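Long-range contact in polyketide synthase associated protein 5 (Mycobacterium tuberculosis, PDB 1Q9J), which probably transfers mycocerosic acids from mycocerosic acid synthase onto phthiocerol and related diols, the last step in making dimycocerosate esters: residues 259-272 and 281-294. Residues are numbered along the deposited sequence; the frame is centred on the assembly and turned at random.
Sequences PIPYVYPVDLRFVL and ATNLLGAASYLAEI
A281 and L284 meet R269 where the strands run out into loops. The guanidinium of R269 lies with one face over L284 CB, and its NH1 makes a salt bridge to D267 OD1, 2.9 Å away and almost in the guanidinium plane. The same OD1 takes the backbone N of R269 from the other face of the carboxylate, closing an Asx turn, a role suited to the short acid. NH1 also bridges to D128, thought to organise the active site, and NH2 bonds P278 O, so the long arginine ties this turn to that site. L284 lays CD2 on R269 CG (3.5 Å), while its carbonyl accepts L268 N.

The antiparallel beta hairpin starts where L285 stands opposite D267 and crosses it, CD2 3.5 Å from D267 CA; two-way bonding begins with G286 and V266. G286, lacking a side chain, passes close to L268, its N 4.0 Å from L268 CG. A288, whose lone methyl fits against a ring, puts CB over one face of Y264, 4.0 Å from its centroid, a CH-pi contact; CG of Y264, between its backbone N and carbonyl carbon (chi1 54°), brings the ring there. Y290 sets its ring edge, CD2, against Y262 CB at 4.1 Å, and its hydroxyl bonds D306. L291 lies beside P259, CD1 to CB 3.6 Å, and A292 O receives I260 N in a nearly straight bond (171°).

Strand 285-292 is outermost in its sheet, and 260-267 lies between it and 342-345; helix 300-317 packs on Y264 and Y290, helix 237-253 on I260 and Y262.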
ATOM      1  N   PRO A 259      -5.083 -23.808 -11.433  1.00100.67           N
ATOM      2  CA  PRO A 259      -5.372 -22.372 -11.502  1.00 96.21           C
ATOM      3  C   PRO A 259      -4.533 -21.509 -10.557  1.00 91.03           C
ATOM      4  O   PRO A 259      -3.915 -22.011  -9.614  1.00 90.14           O
ATOM      5  CB  PRO A 259      -6.865 -22.305 -11.182  1.00 95.35           C
ATOM      6  CG  PRO A 259      -7.047 -23.459 -10.244  1.00 97.58           C
ATOM      7  CD  PRO A 259      -6.248 -24.549 -10.918  1.00 98.89           C
ATOM      8  N   ILE A 260      -4.506 -20.209 -10.825  1.00 85.19           N
ATOM      9  CA  ILE A 260      -3.762 -19.278  -9.994  1.00 79.29           C
ATOM     10  C   ILE A 260      -4.674 -18.172  -9.493  1.00 73.63           C
ATOM     11  O   ILE A 260      -4.984 -17.232 -10.224  1.00 69.31           O
ATOM     12  CB  ILE A 260      -2.607 -18.618 -10.762  1.00 79.10           C
ATOM     13  CG1 ILE A 260      -1.569 -19.670 -11.138  1.00 76.00           C
ATOM     14  CG2 ILE A 260      -1.975 -17.518  -9.908  1.00 77.24           C
ATOM     15  CD1 ILE A 260      -0.478 -19.126 -12.020  1.00 77.19           C
ATOM     16  N   PRO A 261      -5.123 -18.280  -8.238  1.00 70.93           N
ATOM     17  CA  PRO A 261      -6.006 -17.278  -7.630  1.00 69.86           C
ATOM     18  C   PRO A 261      -5.299 -15.929  -7.506  1.00 65.69           C
ATOM     19  O   PRO A 261      -4.216 -15.841  -6.933  1.00 65.85           O
ATOM     20  CB  PRO A 261      -6.350 -17.896  -6.274  1.00 69.16           C
ATOM     21  CG  PRO A 261      -5.139 -18.733  -5.971  1.00 70.28           C
ATOM     22  CD  PRO A 261      -4.828 -19.368  -7.291  1.00 68.74           C
ATOM     23  N   TYR A 262      -5.913 -14.887  -8.054  1.00 62.76           N
ATOM     24  CA  TYR A 262      -5.326 -13.555  -8.020  1.00 60.79           C
ATOM     25  C   TYR A 262      -6.193 -12.565  -7.242  1.00 60.54           C
ATOM     26  O   TYR A 262      -7.420 -12.661  -7.241  1.00 58.28           O
ATOM     27  CB  TYR A 262      -5.102 -13.072  -9.457  1.00 57.96           C
ATOM     28  CG  TYR A 262      -4.482 -11.701  -9.593  1.00 54.36           C
ATOM     29  CD1 TYR A 262      -3.432 -11.295  -8.775  1.00 51.65           C
ATOM     30  CD2 TYR A 262      -4.915 -10.827 -10.584  1.00 50.56           C
ATOM     31  CE1 TYR A 262      -2.831 -10.043  -8.948  1.00 48.52           C
ATOM     32  CE2 TYR A 262      -4.321  -9.584 -10.766  1.00 49.64           C
ATOM     33  CZ  TYR A 262      -3.284  -9.194  -9.951  1.00 47.10           C
ATOM     34  OH  TYR A 262      -2.725  -7.943 -10.134  1.00 44.54           O
ATOM     35  N   VAL A 263      -5.549 -11.631  -6.549  1.00 59.69           N
ATOM     36  CA  VAL A 263      -6.279 -10.631  -5.781  1.00 56.16           C
ATOM     37  C   VAL A 263      -5.528  -9.307  -5.778  1.00 56.68           C
ATOM     38  O   VAL A 263      -4.311  -9.271  -5.603  1.00 56.43           O
ATOM     39  CB  VAL A 263      -6.484 -11.062  -4.314  1.00 54.46           C
ATOM     40  CG1 VAL A 263      -7.317 -10.012  -3.594  1.00 53.27           C
ATOM     41  CG2 VAL A 263      -7.154 -12.418  -4.237  1.00 50.97           C
ATOM     42  N   TYR A 264      -6.256  -8.220  -5.997  1.00 57.29           N
ATOM     43  CA  TYR A 264      -5.645  -6.899  -5.983  1.00 56.51           C
ATOM     44  C   TYR A 264      -6.609  -5.900  -5.357  1.00 55.49           C
ATOM     45  O   TYR A 264      -7.820  -6.160  -5.241  1.00 53.58           O
ATOM     46  CB  TYR A 264      -5.213  -6.452  -7.390  1.00 53.60           C
ATOM     47  CG  TYR A 264      -6.298  -6.499  -8.434  1.00 56.21           C
ATOM     48  CD1 TYR A 264      -6.716  -5.345  -9.087  1.00 54.87           C
ATOM     49  CD2 TYR A 264      -6.912  -7.699  -8.767  1.00 53.56           C
ATOM     50  CE1 TYR A 264      -7.722  -5.386 -10.041  1.00 52.80           C
ATOM     51  CE2 TYR A 264      -7.917  -7.753  -9.721  1.00 55.29           C
ATOM     52  CZ  TYR A 264      -8.321  -6.592 -10.355  1.00 56.61           C
ATOM     53  OH  TYR A 264      -9.332  -6.652 -11.291  1.00 57.89           O
ATOM     54  N   PRO A 265      -6.084  -4.742  -4.940  1.00 53.68           N
ATOM     55  CA  PRO A 265      -6.888  -3.697  -4.305  1.00 51.63           C
ATOM     56  C   PRO A 265      -7.774  -2.867  -5.236  1.00 48.87           C
ATOM     57  O   PRO A 265      -7.452  -2.688  -6.407  1.00 46.32           O
ATOM     58  CB  PRO A 265      -5.828  -2.847  -3.623  1.00 51.50           C
ATOM     59  CG  PRO A 265      -4.701  -2.883  -4.624  1.00 52.15           C
ATOM     60  CD  PRO A 265      -4.665  -4.341  -5.029  1.00 51.65           C
ATOM     61  N   VAL A 266      -8.902  -2.387  -4.710  1.00 48.52           N
ATOM     62  CA  VAL A 266      -9.817  -1.511  -5.451  1.00 48.58           C
ATOM     63  C   VAL A 266     -10.305  -0.439  -4.487  1.00 44.69           C
ATOM     64  O   VAL A 266     -11.086  -0.720  -3.569  1.00 40.05           O
ATOM     65  CB  VAL A 266     -11.066  -2.242  -6.033  1.00 53.68           C
ATOM     66  CG1 VAL A 266     -11.994  -1.211  -6.685  1.00 50.98           C
ATOM     67  CG2 VAL A 266     -10.653  -3.272  -7.072  1.00 54.67           C
ATOM     68  N   ASP A 267      -9.835   0.787  -4.700  1.00 42.22           N
ATOM     69  CA  ASP A 267     -10.210   1.903  -3.840  1.00 43.47           C
ATOM     70  C   ASP A 267     -11.695   2.243  -4.009  1.00 42.34           C
ATOM     71  O   ASP A 267     -12.109   2.843  -4.997  1.00 42.18           O
ATOM     72  CB  ASP A 267      -9.354   3.144  -4.161  1.00 44.23           C
ATOM     73  CG  ASP A 267      -9.267   4.117  -2.990  1.00 46.79           C
ATOM     74  OD1 ASP A 267     -10.089   4.003  -2.046  1.00 47.44           O
ATOM     75  OD2 ASP A 267      -8.384   5.003  -3.013  1.00 53.43           O
ATOM     76  N   LEU A 268     -12.485   1.849  -3.027  1.00 39.31           N
ATOM     77  CA  LEU A 268     -13.901   2.116  -3.058  1.00 42.79           C
ATOM     78  C   LEU A 268     -14.218   3.616  -2.967  1.00 44.42           C
ATOM     79  O   LEU A 268     -15.376   4.023  -3.039  1.00 41.39           O
ATOM     80  CB  LEU A 268     -14.596   1.347  -1.921  1.00 42.25           C
ATOM     81  CG  LEU A 268     -14.491  -0.177  -2.077  1.00 43.82           C
ATOM     82  CD1 LEU A 268     -15.310  -0.904  -1.028  1.00 39.76           C
ATOM     83  CD2 LEU A 268     -14.973  -0.560  -3.465  1.00 46.77           C
ATOM     84  N   ARG A 269     -13.197   4.447  -2.811  1.00 46.55           N
ATOM     85  CA  ARG A 269     -13.424   5.882  -2.699  1.00 46.72           C
ATOM     86  C   ARG A 269     -14.032   6.480  -3.968  1.00 47.09           C
ATOM     87  O   ARG A 269     -14.846   7.396  -3.881  1.00 45.74           O
ATOM     88  CB  ARG A 269     -12.116   6.602  -2.369  1.00 45.81           C
ATOM     89  CG  ARG A 269     -11.626   6.397  -0.947  1.00 47.60           C
ATOM     90  CD  ARG A 269     -10.243   7.053  -0.741  1.00 47.74           C
ATOM     91  NE  ARG A 269      -9.768   6.969   0.645  1.00 48.68           N
ATOM     92  CZ  ARG A 269      -9.287   5.870   1.230  1.00 48.71           C
ATOM     93  NH1 ARG A 269      -9.194   4.726   0.566  1.00 46.45           N
ATOM     94  NH2 ARG A 269      -8.905   5.909   2.503  1.00 46.47           N
ATOM     95  N   PHE A 270     -13.652   5.969  -5.138  1.00 49.66           N
ATOM     96  CA  PHE A 270     -14.198   6.475  -6.394  1.00 51.61           C
ATOM     97  C   PHE A 270     -15.303   5.579  -6.932  1.00 50.01           C
ATOM     98  O   PHE A 270     -15.889   5.858  -7.976  1.00 54.07           O
ATOM     99  CB  PHE A 270     -13.106   6.582  -7.441  1.00 53.68           C
ATOM    100  CG  PHE A 270     -11.754   6.858  -6.872  1.00 60.73           C
ATOM    101  CD1 PHE A 270     -10.990   5.820  -6.340  1.00 61.66           C
ATOM    102  CD2 PHE A 270     -11.230   8.154  -6.870  1.00 60.89           C
ATOM    103  CE1 PHE A 270      -9.722   6.072  -5.816  1.00 64.12           C
ATOM    104  CE2 PHE A 270      -9.961   8.416  -6.348  1.00 61.48           C
ATOM    105  CZ  PHE A 270      -9.201   7.378  -5.820  1.00 60.87           C
ATOM    106  N   VAL A 271     -15.578   4.507  -6.204  1.00 43.81           N
ATOM    107  CA  VAL A 271     -16.603   3.562  -6.576  1.00 40.55           C
ATOM    108  C   VAL A 271     -17.952   3.866  -5.903  1.00 43.29           C
ATOM    109  O   VAL A 271     -18.947   4.172  -6.568  1.00 42.91           O
ATOM    110  CB  VAL A 271     -16.131   2.126  -6.226  1.00 34.58           C
ATOM    111  CG1 VAL A 271     -17.307   1.176  -6.151  1.00 30.49           C
ATOM    112  CG2 VAL A 271     -15.138   1.641  -7.288  1.00 30.63           C
ATOM    113  N   LEU A 272     -17.959   3.794  -4.577  1.00 43.94           N
ATOM    114  CA  LEU A 272     -19.141   4.016  -3.761  1.00 43.96           C
ATOM    115  C   LEU A 272     -19.925   5.296  -3.981  1.00 47.38           C
ATOM    116  O   LEU A 272     -19.488   6.220  -4.654  1.00 49.38           O
ATOM    117  CB  LEU A 272     -18.769   3.960  -2.287  1.00 47.77           C
ATOM    118  CG  LEU A 272     -18.102   2.697  -1.769  1.00 50.47           C
ATOM    119  CD1 LEU A 272     -17.908   2.859  -0.276  1.00 48.78           C
ATOM    120  CD2 LEU A 272     -18.950   1.473  -2.072  1.00 52.89           C
ATOM    121  N   ALA A 281     -11.581   8.021   5.358  1.00 35.86           N
ATOM    122  CA  ALA A 281     -11.612   6.651   5.860  1.00 39.23           C
ATOM    123  C   ALA A 281     -10.188   6.130   6.118  1.00 41.42           C
ATOM    124  O   ALA A 281      -9.209   6.595   5.514  1.00 39.47           O
ATOM    125  CB  ALA A 281     -12.326   5.733   4.867  1.00 34.18           C
ATOM    126  N   THR A 282     -10.096   5.152   7.017  1.00 42.53           N
ATOM    127  CA  THR A 282      -8.833   4.513   7.385  1.00 40.68           C
ATOM    128  C   THR A 282      -8.345   3.675   6.222  1.00 39.41           C
ATOM    129  O   THR A 282      -7.344   3.961   5.564  1.00 36.85           O
ATOM    130  CB  THR A 282      -9.030   3.563   8.576  1.00 37.27           C
ATOM    131  OG1 THR A 282      -9.187   4.317   9.782  1.00 42.37           O
ATOM    132  CG2 THR A 282      -7.849   2.670   8.718  1.00 49.14           C
ATOM    133  N   ASN A 283      -9.086   2.608   5.993  1.00 40.96           N
ATOM    134  CA  ASN A 283      -8.766   1.684   4.936  1.00 40.33           C
ATOM    135  C   ASN A 283     -10.043   1.437   4.122  1.00 41.18           C
ATOM    136  O   ASN A 283     -11.043   0.952   4.646  1.00 41.75           O
ATOM    137  CB  ASN A 283      -8.219   0.397   5.579  1.00 39.15           C
ATOM    138  CG  ASN A 283      -6.816   0.583   6.171  1.00 42.05           C
ATOM    139  OD1 ASN A 283      -5.837   0.748   5.425  1.00 43.74           O
ATOM    140  ND2 ASN A 283      -6.714   0.565   7.512  1.00 30.17           N
ATOM    141  N   LEU A 284     -10.016   1.819   2.853  1.00 41.50           N
ATOM    142  CA  LEU A 284     -11.170   1.618   2.009  1.00 42.82           C
ATOM    143  C   LEU A 284     -10.752   0.957   0.691  1.00 47.43           C
ATOM    144  O   LEU A 284     -11.098   1.418  -0.396  1.00 51.06           O
ATOM    145  CB  LEU A 284     -11.872   2.951   1.728  1.00 40.45           C
ATOM    146  CG  LEU A 284     -13.348   2.848   1.290  1.00 40.47           C
ATOM    147  CD1 LEU A 284     -14.222   2.456   2.476  1.00 33.47           C
ATOM    148  CD2 LEU A 284     -13.810   4.169   0.723  1.00 38.30           C
ATOM    149  N   LEU A 285      -9.983  -0.117   0.788  1.00 45.15           N
ATOM    150  CA  LEU A 285      -9.567  -0.815  -0.402  1.00 43.49           C
ATOM    151  C   LEU A 285     -10.285  -2.146  -0.483  1.00 47.33           C
ATOM    152  O   LEU A 285     -10.065  -3.041   0.334  1.00 49.45           O
ATOM    153  CB  LEU A 285      -8.054  -1.014  -0.416  1.00 37.92           C
ATOM    154  CG  LEU A 285      -7.245   0.280  -0.404  1.00 40.43           C
ATOM    155  CD1 LEU A 285      -5.768  -0.066  -0.416  1.00 43.36           C
ATOM    156  CD2 LEU A 285      -7.589   1.167  -1.594  1.00 39.45           C
ATOM    157  N   GLY A 286     -11.182  -2.260  -1.457  1.00 47.22           N
ATOM    158  CA  GLY A 286     -11.906  -3.499  -1.632  1.00 45.87           C
ATOM    159  C   GLY A 286     -10.984  -4.491  -2.307  1.00 46.39           C
ATOM    160  O   GLY A 286      -9.961  -4.113  -2.876  1.00 43.83           O
ATOM    161  N   ALA A 287     -11.334  -5.765  -2.239  1.00 49.27           N
ATOM    162  CA  ALA A 287     -10.516  -6.793  -2.859  1.00 50.16           C
ATOM    163  C   ALA A 287     -11.240  -7.384  -4.057  1.00 54.42           C
ATOM    164  O   ALA A 287     -12.395  -7.820  -3.968  1.00 57.90           O
ATOM    165  CB  ALA A 287     -10.200  -7.895  -1.851  1.00 44.63           C
ATOM    166  N   ALA A 288     -10.544  -7.398  -5.180  1.00 56.86           N
ATOM    167  CA  ALA A 288     -11.088  -7.946  -6.405  1.00 59.58           C
ATOM    168  C   ALA A 288     -10.443  -9.310  -6.632  1.00 61.38           C
ATOM    169  O   ALA A 288      -9.220  -9.410  -6.737  1.00 60.09           O
ATOM    170  CB  ALA A 288     -10.777  -7.006  -7.567  1.00 53.44           C
ATOM    171  N   SER A 289     -11.256 -10.363  -6.689  1.00 64.67           N
ATOM    172  CA  SER A 289     -10.727 -11.705  -6.920  1.00 69.33           C
ATOM    173  C   SER A 289     -10.732 -12.022  -8.411  1.00 72.31           C
ATOM    174  O   SER A 289     -11.425 -11.369  -9.196  1.00 75.95           O
ATOM    175  CB  SER A 289     -11.544 -12.758  -6.168  1.00 69.45           C
ATOM    176  OG  SER A 289     -12.888 -12.803  -6.617  1.00 72.76           O
ATOM    177  N   TYR A 290      -9.949 -13.025  -8.793  1.00 75.76           N
ATOM    178  CA  TYR A 290      -9.837 -13.432 -10.186  1.00 78.41           C
ATOM    179  C   TYR A 290      -9.049 -14.724 -10.314  1.00 79.77           C
ATOM    180  O   TYR A 290      -7.838 -14.730 -10.099  1.00 78.25           O
ATOM    181  CB  TYR A 290      -9.116 -12.364 -10.992  1.00 80.20           C
ATOM    182  CG  TYR A 290      -8.840 -12.805 -12.403  1.00 85.31           C
ATOM    183  CD1 TYR A 290      -9.869 -12.902 -13.331  1.00 87.66           C
ATOM    184  CD2 TYR A 290      -7.554 -13.153 -12.804  1.00 85.93           C
ATOM    185  CE1 TYR A 290      -9.625 -13.330 -14.627  1.00 91.04           C
ATOM    186  CE2 TYR A 290      -7.299 -13.586 -14.098  1.00 88.22           C
ATOM    187  CZ  TYR A 290      -8.336 -13.669 -15.005  1.00 90.09           C
ATOM    188  OH  TYR A 290      -8.092 -14.071 -16.296  1.00 90.34           O
ATOM    189  N   LEU A 291      -9.726 -15.806 -10.689  1.00 83.61           N
ATOM    190  CA  LEU A 291      -9.071 -17.105 -10.842  1.00 86.18           C
ATOM    191  C   LEU A 291      -8.430 -17.241 -12.218  1.00 87.33           C
ATOM    192  O   LEU A 291      -9.102 -17.585 -13.182  1.00 88.57           O
ATOM    193  CB  LEU A 291     -10.087 -18.228 -10.647  1.00 83.68           C
ATOM    194  CG  LEU A 291      -9.543 -19.645 -10.500  1.00 82.93           C
ATOM    195  CD1 LEU A 291      -8.572 -19.717  -9.316  1.00 81.96           C
ATOM    196  CD2 LEU A 291     -10.718 -20.595 -10.293  1.00 80.83           C
ATOM    197  N   ALA A 292      -7.132 -16.971 -12.303  1.00 89.92           N
ATOM    198  CA  ALA A 292      -6.418 -17.066 -13.565  1.00 91.89           C
ATOM    199  C   ALA A 292      -6.102 -18.516 -13.895  1.00 95.38           C
ATOM    200  O   ALA A 292      -5.606 -19.270 -13.053  1.00 93.97           O
ATOM    201  CB  ALA A 292      -5.137 -16.255 -13.508  1.00 91.36           C
ATOM    202  N   GLU A 293      -6.399 -18.900 -15.131  1.00 98.98           N
ATOM    203  CA  GLU A 293      -6.151 -20.255 -15.598  1.00100.99           C
ATOM    204  C   GLU A 293      -5.212 -20.182 -16.791  1.00102.40           C
ATOM    205  O   GLU A 293      -5.647 -20.114 -17.940  1.00101.23           O
ATOM    206  CB  GLU A 293      -7.475 -20.915 -15.977  1.00100.83           C
ATOM    207  CG  GLU A 293      -8.483 -20.879 -14.839  1.00101.13           C
ATOM    208  CD  GLU A 293      -9.789 -21.549 -15.181  1.00101.52           C
ATOM    209  OE1 GLU A 293     -10.384 -21.194 -16.224  1.00104.85           O
ATOM    210  OE2 GLU A 293     -10.229 -22.417 -14.396  1.00 98.20           O
ATOM    211  N   ILE A 294      -3.916 -20.190 -16.492  1.00104.31           N
ATOM    212  CA  ILE A 294      -2.875 -20.096 -17.507  1.00105.46           C
ATOM    213  C   ILE A 294      -2.378 -21.452 -18.017  1.00105.83           C
ATOM    214  O   ILE A 294      -2.037 -22.346 -17.241  1.00105.20           O
ATOM    215  CB  ILE A 294      -1.667 -19.285 -16.967  1.00105.00           C
ATOM    216  CG1 ILE A 294      -2.135 -17.915 -16.473  1.00103.82           C
ATOM    217  CG2 ILE A 294      -0.625 -19.105 -18.055  1.00104.50           C
ATOM    218  CD1 ILE A 294      -1.030 -17.071 -15.870  1.00103.71           C
TER